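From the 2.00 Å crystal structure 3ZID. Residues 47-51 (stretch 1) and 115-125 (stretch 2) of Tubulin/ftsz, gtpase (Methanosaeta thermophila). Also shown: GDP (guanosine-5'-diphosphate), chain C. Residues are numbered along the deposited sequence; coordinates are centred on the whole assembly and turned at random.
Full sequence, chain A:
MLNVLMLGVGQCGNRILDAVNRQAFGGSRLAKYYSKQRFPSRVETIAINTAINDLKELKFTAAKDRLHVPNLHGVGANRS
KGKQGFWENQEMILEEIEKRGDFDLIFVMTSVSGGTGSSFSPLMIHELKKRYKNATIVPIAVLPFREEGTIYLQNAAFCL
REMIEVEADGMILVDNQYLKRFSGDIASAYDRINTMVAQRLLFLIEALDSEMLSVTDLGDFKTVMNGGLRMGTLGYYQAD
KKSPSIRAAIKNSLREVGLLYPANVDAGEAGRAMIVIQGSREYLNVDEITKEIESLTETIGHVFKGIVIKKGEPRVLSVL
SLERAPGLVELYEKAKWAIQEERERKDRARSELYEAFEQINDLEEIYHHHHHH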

ATOM      1  N   ALA A  47      -3.402  -4.722 -14.571  1.00 22.36           N
ATOM      2  CA  ALA A  47      -3.455  -3.302 -14.304  1.00 19.92           C
ATOM      3  C   ALA A  47      -4.850  -2.804 -14.676  1.00 24.04           C
ATOM      4  O   ALA A  47      -5.269  -2.910 -15.821  1.00 24.63           O
ATOM      5  CB  ALA A  47      -2.414  -2.590 -15.110  1.00 22.08           C
ATOM      6  N   ILE A  48      -5.565  -2.249 -13.708  1.00 27.13           N
ATOM      7  CA  ILE A  48      -6.926  -1.787 -13.951  1.00 22.78           C
ATOM      8  C   ILE A  48      -6.971  -0.261 -13.814  1.00 20.08           C
ATOM      9  O   ILE A  48      -6.421   0.305 -12.861  1.00 22.33           O
ATOM     10  CB  ILE A  48      -7.903  -2.483 -12.974  1.00 25.51           C
ATOM     11  CG1 ILE A  48      -7.685  -4.002 -13.029  1.00 25.40           C
ATOM     12  CG2 ILE A  48      -9.359  -2.115 -13.304  1.00 27.72           C
ATOM     13  CD1 ILE A  48      -8.434  -4.816 -11.996  1.00 20.73           C
ATOM     14  N   ASN A  49      -7.614   0.399 -14.778  1.00 23.44           N
ATOM     15  CA  ASN A  49      -7.742   1.855 -14.773  1.00 23.46           C
ATOM     16  C   ASN A  49      -8.914   2.358 -15.615  1.00 28.39           C
ATOM     17  O   ASN A  49      -9.318   1.721 -16.582  1.00 33.63           O
ATOM     18  CB  ASN A  49      -6.449   2.504 -15.275  1.00 22.04           C
ATOM     19  CG  ASN A  49      -6.164   3.835 -14.610  1.00 27.98           C
ATOM     20  OD1 ASN A  49      -7.079   4.618 -14.321  1.00 26.93           O
ATOM     21  ND2 ASN A  49      -4.887   4.093 -14.336  1.00 22.44           N
ATOM     22  N   THR A  50      -9.450   3.510 -15.232  1.00 31.28           N
ATOM     23  CA  THR A  50     -10.498   4.165 -15.997  1.00 32.63           C
ATOM     24  C   THR A  50      -9.886   5.170 -16.955  1.00 32.67           C
ATOM     25  O   THR A  50     -10.575   5.710 -17.807  1.00 40.38           O
ATOM     26  CB  THR A  50     -11.442   4.940 -15.082  1.00 30.36           C
ATOM     27  OG1 THR A  50     -10.687   5.883 -14.305  1.00 32.44           O
ATOM     28  CG2 THR A  50     -12.189   3.995 -14.155  1.00 27.91           C
ATOM     29  N   ALA A  51      -8.593   5.430 -16.811  1.00 30.81           N
ATOM     30  CA  ALA A  51      -7.911   6.368 -17.696  1.00 29.74           C
ATOM     31  C   ALA A  51      -6.987   5.613 -18.638  1.00 36.31           C
ATOM     32  O   ALA A  51      -5.975   5.058 -18.213  1.00 37.71           O
ATOM     33  CB  ALA A  51      -7.140   7.395 -16.885  1.00 25.11           C
ATOM     34  N   GLY A 115      -9.162   8.845  -7.158  1.00 25.74           N
ATOM     35  CA  GLY A 115     -10.579   8.576  -7.312  1.00 23.60           C
ATOM     36  C   GLY A 115     -10.851   7.153  -7.750  1.00 20.49           C
ATOM     37  O   GLY A 115     -11.831   6.540  -7.334  1.00 26.00           O
ATOM     38  N   THR A 116      -9.982   6.619  -8.599  1.00 24.61           N
ATOM     39  CA  THR A 116     -10.218   5.290  -9.146  1.00 26.48           C
ATOM     40  C   THR A 116      -9.746   4.189  -8.210  1.00 25.16           C
ATOM     41  O   THR A 116     -10.545   3.352  -7.753  1.00 24.74           O
ATOM     42  CB  THR A 116      -9.592   5.109 -10.549  1.00 29.28           C
ATOM     43  OG1 THR A 116     -10.258   5.956 -11.490  1.00 32.80           O
ATOM     44  CG2 THR A 116      -9.716   3.665 -11.005  1.00 33.07           C
ATOM     45  N   GLY A 117      -8.446   4.172  -7.940  1.00 28.05           N
ATOM     46  CA  GLY A 117      -7.895   3.140  -7.089  1.00 21.52           C
ATOM     47  C   GLY A 117      -8.584   3.056  -5.743  1.00 16.92           C
ATOM     48  O   GLY A 117      -9.033   1.993  -5.315  1.00 21.99           O
ATOM     49  N   SER A 118      -8.704   4.205  -5.090  1.00 21.58           N
ATOM     50  CA  SER A 118      -9.181   4.251  -3.720  1.00 20.82           C
ATOM     51  C   SER A 118     -10.625   3.827  -3.560  1.00 21.69           C
ATOM     52  O   SER A 118     -11.002   3.402  -2.478  1.00 23.47           O
ATOM     53  CB  SER A 118      -8.999   5.652  -3.143  1.00 27.49           C
ATOM     54  OG  SER A 118      -9.971   6.536  -3.664  1.00 32.36           O
ATOM     55  N   SER A 119     -11.424   3.933  -4.625  1.00 22.59           N
ATOM     56  CA  SER A 119     -12.841   3.555  -4.559  1.00 26.33           C
ATOM     57  C   SER A 119     -13.099   2.144  -5.064  1.00 29.10           C
ATOM     58  O   SER A 119     -13.847   1.385  -4.451  1.00 29.97           O
ATOM     59  CB  SER A 119     -13.728   4.557  -5.312  1.00 25.49           C
ATOM     60  OG  SER A 119     -13.363   4.667  -6.675  1.00 26.23           O
ATOM     61  N   PHE A 120     -12.478   1.797  -6.185  1.00 28.71           N
ATOM     62  CA  PHE A 120     -12.583   0.451  -6.743  1.00 24.73           C
ATOM     63  C   PHE A 120     -12.086  -0.595  -5.755  1.00 24.02           C
ATOM     64  O   PHE A 120     -12.664  -1.665  -5.622  1.00 30.10           O
ATOM     65  CB  PHE A 120     -11.697   0.318  -7.983  1.00 30.30           C
ATOM     66  CG  PHE A 120     -12.326   0.783  -9.266  1.00 30.05           C
ATOM     67  CD1 PHE A 120     -13.095   1.944  -9.320  1.00 25.83           C
ATOM     68  CD2 PHE A 120     -12.103   0.064 -10.439  1.00 30.60           C
ATOM     69  CE1 PHE A 120     -13.657   2.363 -10.526  1.00 27.99           C
ATOM     70  CE2 PHE A 120     -12.650   0.464 -11.645  1.00 29.25           C
ATOM     71  CZ  PHE A 120     -13.437   1.625 -11.693  1.00 31.59           C
ATOM     72  N   SER A 121     -10.968  -0.305  -5.108  1.00 25.85           N
ATOM     73  CA  SER A 121     -10.232  -1.348  -4.400  1.00 24.05           C
ATOM     74  C   SER A 121     -10.992  -1.978  -3.234  1.00 23.34           C
ATOM     75  O   SER A 121     -11.072  -3.198  -3.145  1.00 23.56           O
ATOM     76  CB  SER A 121      -8.826  -0.877  -4.006  1.00 28.40           C
ATOM     77  OG  SER A 121      -8.059  -0.593  -5.172  1.00 29.05           O
ATOM     78  N   PRO A 122     -11.564  -1.155  -2.342  1.00 30.37           N
ATOM     79  CA  PRO A 122     -12.362  -1.781  -1.283  1.00 26.34           C
ATOM     80  C   PRO A 122     -13.559  -2.524  -1.842  1.00 27.53           C
ATOM     81  O   PRO A 122     -13.915  -3.565  -1.284  1.00 33.34           O
ATOM     82  CB  PRO A 122     -12.818  -0.596  -0.435  1.00 28.83           C
ATOM     83  CG  PRO A 122     -11.780   0.463  -0.695  1.00 30.27           C
ATOM     84  CD  PRO A 122     -11.383   0.292  -2.116  1.00 30.03           C
ATOM     85  N   LEU A 123     -14.161  -2.005  -2.915  1.00 27.47           N
ATOM     86  CA  LEU A 123     -15.313  -2.665  -3.535  1.00 29.43           C
ATOM     87  C   LEU A 123     -14.918  -3.989  -4.137  1.00 31.49           C
ATOM     88  O   LEU A 123     -15.626  -4.994  -3.989  1.00 34.40           O
ATOM     89  CB  LEU A 123     -15.947  -1.786  -4.625  1.00 30.14           C
ATOM     90  CG  LEU A 123     -16.523  -0.466  -4.116  1.00 31.36           C
ATOM     91  CD1 LEU A 123     -17.248   0.395  -5.180  1.00 30.87           C
ATOM     92  CD2 LEU A 123     -17.437  -0.827  -3.036  1.00 33.55           C
ATOM     93  N   MET A 124     -13.771  -3.981  -4.811  1.00 28.34           N
ATOM     94  CA  MET A 124     -13.251  -5.165  -5.483  1.00 26.72           C
ATOM     95  C   MET A 124     -12.850  -6.231  -4.467  1.00 27.95           C
ATOM     96  O   MET A 124     -13.028  -7.423  -4.693  1.00 30.02           O
ATOM     97  CB  MET A 124     -12.051  -4.780  -6.351  1.00 29.10           C
ATOM     98  CG  MET A 124     -11.764  -5.758  -7.492  1.00 34.72           C
ATOM     99  SD  MET A 124     -10.412  -5.181  -8.542  1.00 51.80           S
ATOM    100  CE  MET A 124     -10.800  -3.446  -8.627  1.00 32.20           C
ATOM    101  N   ILE A 125     -12.299  -5.806  -3.343  1.00 24.52           N
ATOM    102  CA  ILE A 125     -11.889  -6.770  -2.327  1.00 30.83           C
ATOM    103  C   ILE A 125     -13.132  -7.460  -1.755  1.00 31.95           C
ATOM    104  O   ILE A 125     -13.146  -8.682  -1.549  1.00 28.44           O
ATOM    105  CB  ILE A 125     -11.061  -6.088  -1.221  1.00 27.44           C
ATOM    106  CG1 ILE A 125      -9.697  -5.686  -1.780  1.00 28.83           C
ATOM    107  CG2 ILE A 125     -10.931  -6.985   0.002  1.00 26.01           C
ATOM    108  CD1 ILE A 125      -8.966  -4.661  -0.930  1.00 33.82           C
TER
HETATM  109  PB  GDP C 999      -6.346   7.363  -9.396  1.00 21.50           P
HETATM  110  O1B GDP C 999      -6.563   6.154  -8.503  1.00 19.75           O
HETATM  111  O2B GDP C 999      -5.785   6.922 -10.734  1.00 20.81           O
HETATM  112  O3B GDP C 999      -7.681   8.062  -9.584  1.00 21.17           O
HETATM  113  O3A GDP C 999      -5.370   8.404  -8.664  1.00 30.29           O
HETATM  114  PA  GDP C 999      -3.841   8.069  -8.306  1.00 21.73           P
HETATM  115  O1A GDP C 999      -2.912   8.836  -9.182  1.00 19.00           O
HETATM  116  O2A GDP C 999      -3.531   6.589  -8.293  1.00 22.06           O
HETATM  117  O5' GDP C 999      -3.816   8.590  -6.803  1.00 25.02           O
HETATM  118  C5' GDP C 999      -3.069   9.756  -6.491  1.00 26.63           C
HETATM  119  C4' GDP C 999      -2.226   9.448  -5.262  1.00 22.92           C
HETATM  120  O4' GDP C 999      -1.285   8.434  -5.617  1.00 18.04           O
HETATM  121  C3' GDP C 999      -1.440  10.675  -4.887  1.00 15.33           C
HETATM  122  O3' GDP C 999      -1.178  10.575  -3.489  1.00 22.01           O
HETATM  123  C2' GDP C 999      -0.173  10.500  -5.677  1.00 21.96           C
HETATM  124  O2' GDP C 999       0.898  11.169  -5.020  1.00 20.99           O
HETATM  125  C1' GDP C 999       0.030   8.999  -5.623  1.00 19.80           C
HETATM  126  N9  GDP C 999       0.693   8.416  -6.790  1.00 18.52           N
HETATM  127  C8  GDP C 999       0.350   8.560  -8.085  1.00 17.14           C
HETATM  128  N7  GDP C 999       1.161   7.814  -8.874  1.00 24.03           N
HETATM  129  C5  GDP C 999       2.033   7.185  -8.060  1.00 17.03           C
HETATM  130  C6  GDP C 999       3.138   6.236  -8.225  1.00 14.57           C
HETATM  131  O6  GDP C 999       3.479   5.866  -9.356  1.00 21.86           O
HETATM  132  N1  GDP C 999       3.768   5.811  -7.132  1.00 14.27           N
HETATM  133  C2  GDP C 999       3.430   6.214  -5.900  1.00 17.84           C
HETATM  134  N2  GDP C 999       4.136   5.734  -4.855  1.00 17.35           N
HETATM  135  N3  GDP C 999       2.421   7.084  -5.650  1.00 18.13           N
HETATM  136  C4  GDP C 999       1.705   7.575  -6.686  1.00 20.20           C

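How do the two backbones lie relative to each other? Stretch 1 is the end of a strand, residues 47-49, which gives way to a loop at T50 and A51, with A51 at the N-cap position just before a helix. Stretch 2 runs from a loop at G115 into a helix that continues beyond I125. The backbones come closest at T50 and T116, and even there the CA atoms are 6.9 Å apart, so side chains bridge the gap and no backbone hydrogen bond links the two. Helical bonding is regular at first, with F120 N to T116 O at 2.9 Å and S121 N to G117 O at 3.0 Å. P122 then interrupts it: a proline nitrogen has no hydrogen to give, and the helix kinks there before M124 N bonds F120 O at 2.7 Å.

What polar contact joins the strand end to the start of stretch 2? The hydroxyls of T50 and T116 meet, with T50 OG1 and T116 OG1 2.8 Å apart in a hydrogen bond in which either could be the donor. Both CA-to-CB bonds point toward the opposite stretch, which lets two short side chains span the distance between their backbones. This is the only hydrogen bond between the stretches. Beside it, T116 turns its methyl to N49, with T116 CG2 4.3 Å from N49 OD1, a contact without a hydrogen bond. Within its own stretch, N49 OD1 accepts a well-aligned bond from A51 N at 3.0 Å and a weak one from T50 N at 2.8 Å, bracing the turn that carries T50.

Which side chains make the apolar part of the contact? The CA-to-CB bonds of I48, F120 and M124 all point toward the other stretch, and the methyl of T50 joins them. F120 and M124 lie one helical turn apart and so share a side of the helix; T116 sits four residues before F120, where F120 N bonds T116 O, and its CA-to-CB bond too points toward stretch 1. T50 CG2 packs 3.6 Å from F120 CZ, and I48 CG2 lies farther off, 4.5 Å from F120 CE2; both approach the ring obliquely. The other branch of I48 reaches toward the next turn, placing I48 CD1 4.0 Å from M124 SD. T50 thus serves both kinds of contact, its hydroxyl bonding T116 while its methyl meets the phenyl ring.

How is the nucleotide tied to the same segment? Backbone NH groups at the beginning of stretch 2 hold the beta-phosphate of GDP, in keeping with the GTPase in the protein's name. G115 N and T116 N both donate to GDP O3B at 2.9 Å, and G117 N donates to GDP O1B at 2.8 Å. G117 has no side chain, and a CB there would be crowded by GDP O1B. T116 therefore works in two directions, its backbone NH bonding the phosphate and its side-chain hydroxyl bonding T50.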